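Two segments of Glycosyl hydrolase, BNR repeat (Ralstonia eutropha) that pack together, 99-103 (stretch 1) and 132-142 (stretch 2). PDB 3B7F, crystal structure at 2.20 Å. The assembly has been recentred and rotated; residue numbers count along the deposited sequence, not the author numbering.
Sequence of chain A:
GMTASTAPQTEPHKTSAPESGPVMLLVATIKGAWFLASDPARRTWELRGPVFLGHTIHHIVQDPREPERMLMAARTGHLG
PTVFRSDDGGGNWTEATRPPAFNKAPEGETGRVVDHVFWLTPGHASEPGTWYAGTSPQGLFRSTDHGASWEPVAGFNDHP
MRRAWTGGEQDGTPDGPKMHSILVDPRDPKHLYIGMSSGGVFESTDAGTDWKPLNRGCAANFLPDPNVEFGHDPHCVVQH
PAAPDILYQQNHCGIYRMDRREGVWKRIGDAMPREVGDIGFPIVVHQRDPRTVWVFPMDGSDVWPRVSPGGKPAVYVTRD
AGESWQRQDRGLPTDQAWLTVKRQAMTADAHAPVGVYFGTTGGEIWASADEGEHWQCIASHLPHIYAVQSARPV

Stretch 1 99-103: PPAFN
Stretch 2, residues 132-142: YAGTSPQGLFR

The contact joins an irregular, extended segment, 99-103, to a β-hairpin, 132-142, and it is built without a single hydrogen bond between the two. Packing does the work, burying 327 Å² summed over both sides.

The hairpin is the scaffold. Its first strand enters from earlier in the chain, through Tyr 132, and ends at Ser 136, the chain turns through Pro 137 and Gln 138, and the return strand leads out through Arg 142. Backbone pairing fixes the register: Ala 133 N to Phe 141 O and Phe 141 N to Ala 133 O are both 2.9 Å, and Thr 135 N to Gly 139 O is 3.0 Å. The strands have extended angles, such as -130/160 at Phe 141, while Gly 139 opens to -166/144. A cis peptide bond precedes Pro 137 (-69/174), and Gln 138 follows at -56/125. Thr 135, chi1 p, braces the turn with a hydrogen bond from its OG1 to Pro 137 O at 2.8 Å. Strand alternation then sorts the side chains: the CA-to-CB bonds of Ala 133, Thr 135 and Phe 141 point toward stretch 1, whereas those of Ser 136, Leu 140 and Arg 142 point away.

Stretch 1 runs against the direction of the return strand, with Pro 100 CA 6.4 Å from Phe 141 CA and Phe 102 CA 7.9 Å from Gly 139 CA. Its backbone is polyproline-like at Pro 100 (-52/127) and Phe 102 (-68/151), with Ala 101 more fully extended between them (-153/134). The CA-to-CB bond of Pro 100 points toward the hairpin, that of Ala 101 away; Ala 101 is exposed and touches the hairpin through its carbonyl oxygen.

One part of the apolar packing is built on Pro 100, a compact, rigid ring with C-gamma exo pucker. Its CB lies over one face of the Phe 141 ring, 3.9 Å from the ring centroid and 14° off the normal, a CH-pi contact; the closest atom pair is Pro 100 CB to Phe 141 CG, 3.8 Å. The same proline reaches the first strand, with Pro 100 CG 4.3 Å from Ala 133 CB and Pro 100 CB 4.1 Å from Thr 135 CG2.

The aromatic pair extends this packing. Phe 141 (chi1 m, chi2 85°) and Phe 102 (chi1 m, chi2 -76°) meet obliquely, centroids 5.5 Å apart and planes at 59°, with Phe 141 CZ over a face of Phe 102 and 3.9 Å from its CD1. Although the CA-to-CB bond of Phe 102 points sideways, the end of its side chain comes nearer, reaching the turn, and stretch 2 covers 89 Å² of the residue. There Phe 102 CE2 lies 4.1 Å from Pro 137 CG, and Phe 102 CE1 is 4.0 Å from Gly 139 CA. Glycine suits that site: an ideal CB would fall 2.7 Å from Phe 102 CE1, a clash.

Backbone carbonyls meet the ring edges. Phe 102 CZ is 3.8 Å from both Pro 137 O and Gln 138 O, and Phe 141 CE2 is 3.3 Å from Ala 101 O, so the weakly positive aromatic rims face oxygen.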

# COMPACT_ATOMS: atom_id res chain seq x y z
N PRO A 99 11.45 -18.58 0.05
CA PRO A 99 10.81 -17.33 -0.34
C PRO A 99 10.01 -17.47 -1.65
O PRO A 99 10.15 -18.48 -2.33
CB PRO A 99 11.99 -16.39 -0.53
CG PRO A 99 13.11 -17.28 -0.96
CD PRO A 99 12.91 -18.54 -0.18
N PRO A 100 9.16 -16.47 -1.99
CA PRO A 100 8.41 -16.50 -3.24
C PRO A 100 9.28 -16.73 -4.50
O PRO A 100 10.27 -16.04 -4.72
CB PRO A 100 7.78 -15.10 -3.28
CG PRO A 100 7.55 -14.78 -1.87
CD PRO A 100 8.79 -15.28 -1.19
N ALA A 101 8.90 -17.72 -5.29
CA ALA A 101 9.60 -18.08 -6.52
C ALA A 101 8.60 -18.71 -7.43
O ALA A 101 7.82 -19.54 -6.97
CB ALA A 101 10.73 -19.06 -6.26
N PHE A 102 8.58 -18.31 -8.70
CA PHE A 102 7.68 -18.90 -9.68
C PHE A 102 8.09 -20.36 -9.94
O PHE A 102 9.28 -20.72 -9.82
CB PHE A 102 7.71 -18.14 -11.01
CG PHE A 102 7.19 -16.73 -10.95
CD1 PHE A 102 5.82 -16.48 -10.88
CD2 PHE A 102 8.05 -15.65 -11.02
CE1 PHE A 102 5.33 -15.16 -10.85
CE2 PHE A 102 7.57 -14.34 -11.00
CZ PHE A 102 6.20 -14.10 -10.91
N ASN A 103 7.13 -21.20 -10.29
CA ASN A 103 7.41 -22.60 -10.64
C ASN A 103 8.28 -22.68 -11.92
O ASN A 103 8.27 -21.74 -12.74
CB ASN A 103 6.11 -23.41 -10.85
CG ASN A 103 5.28 -23.57 -9.57
OD1 ASN A 103 5.81 -23.54 -8.45
ND2 ASN A 103 3.97 -23.75 -9.74
N TYR A 132 -0.29 -13.29 2.40
CA TYR A 132 -0.15 -13.20 0.95
C TYR A 132 1.01 -12.28 0.64
O TYR A 132 1.29 -11.38 1.40
CB TYR A 132 -1.41 -12.68 0.26
CG TYR A 132 -2.55 -13.65 0.34
CD1 TYR A 132 -2.73 -14.63 -0.63
CD2 TYR A 132 -3.44 -13.60 1.40
CE1 TYR A 132 -3.76 -15.53 -0.55
CE2 TYR A 132 -4.46 -14.48 1.49
CZ TYR A 132 -4.63 -15.44 0.52
OH TYR A 132 -5.69 -16.31 0.65
N ALA A 133 1.69 -12.55 -0.47
CA ALA A 133 2.77 -11.74 -0.98
C ALA A 133 2.51 -11.42 -2.45
O ALA A 133 2.07 -12.29 -3.22
CB ALA A 133 4.09 -12.45 -0.83
N GLY A 134 2.77 -10.16 -2.82
CA GLY A 134 2.69 -9.68 -4.20
C GLY A 134 4.10 -9.36 -4.67
O GLY A 134 4.85 -8.70 -3.95
N THR A 135 4.44 -9.80 -5.88
CA THR A 135 5.78 -9.64 -6.47
C THR A 135 5.85 -8.74 -7.71
O THR A 135 4.84 -8.34 -8.27
CB THR A 135 6.38 -11.04 -6.90
OG1 THR A 135 5.53 -11.65 -7.89
CG2 THR A 135 6.56 -11.99 -5.70
N SER A 136 7.10 -8.45 -8.11
CA SER A 136 7.45 -7.83 -9.38
C SER A 136 8.33 -8.89 -10.11
O SER A 136 9.32 -9.31 -9.54
CB SER A 136 8.25 -6.55 -9.21
OG SER A 136 8.66 -6.05 -10.49
N PRO A 137 7.93 -9.37 -11.31
CA PRO A 137 6.71 -9.07 -12.07
C PRO A 137 5.47 -9.66 -11.36
O PRO A 137 5.62 -10.36 -10.36
CB PRO A 137 6.98 -9.70 -13.43
CG PRO A 137 7.90 -10.83 -13.15
CD PRO A 137 8.78 -10.33 -12.03
N GLN A 138 4.28 -9.37 -11.87
CA GLN A 138 3.04 -9.70 -11.16
C GLN A 138 2.94 -11.17 -10.81
O GLN A 138 3.07 -12.03 -11.66
CB GLN A 138 1.77 -9.24 -11.93
CG GLN A 138 1.60 -7.72 -12.29
CD GLN A 138 2.21 -7.34 -13.62
OE1 GLN A 138 3.31 -7.81 -13.96
NE2 GLN A 138 1.52 -6.46 -14.38
N GLY A 139 2.75 -11.46 -9.53
CA GLY A 139 2.63 -12.83 -9.05
C GLY A 139 2.08 -12.75 -7.65
O GLY A 139 2.38 -11.78 -6.94
N LEU A 140 1.23 -13.72 -7.30
CA LEU A 140 0.59 -13.84 -5.99
C LEU A 140 1.07 -15.14 -5.35
O LEU A 140 1.03 -16.20 -5.98
CB LEU A 140 -0.94 -13.86 -6.13
CG LEU A 140 -1.78 -13.83 -4.85
CD1 LEU A 140 -1.66 -12.49 -4.11
CD2 LEU A 140 -3.23 -14.16 -5.16
N PHE A 141 1.52 -15.03 -4.10
CA PHE A 141 2.05 -16.13 -3.31
C PHE A 141 1.38 -16.16 -1.94
O PHE A 141 0.82 -15.15 -1.48
CB PHE A 141 3.58 -16.01 -3.17
CG PHE A 141 4.31 -16.07 -4.48
CD1 PHE A 141 4.48 -14.91 -5.26
CD2 PHE A 141 4.80 -17.26 -4.96
CE1 PHE A 141 5.14 -14.97 -6.50
CE2 PHE A 141 5.45 -17.32 -6.18
CZ PHE A 141 5.63 -16.18 -6.96
N ARG A 142 1.45 -17.32 -1.29
CA ARG A 142 0.85 -17.50 0.01
C ARG A 142 1.75 -18.31 0.95
O ARG A 142 2.43 -19.25 0.54
CB ARG A 142 -0.49 -18.22 -0.16
CG ARG A 142 -1.26 -18.41 1.13
CD ARG A 142 -2.33 -19.47 1.02
NE ARG A 142 -3.54 -19.04 0.35
CZ ARG A 142 -4.10 -19.55 -0.76
NH1 ARG A 142 -3.57 -20.59 -1.44
NH2 ARG A 142 -5.23 -19.00 -1.20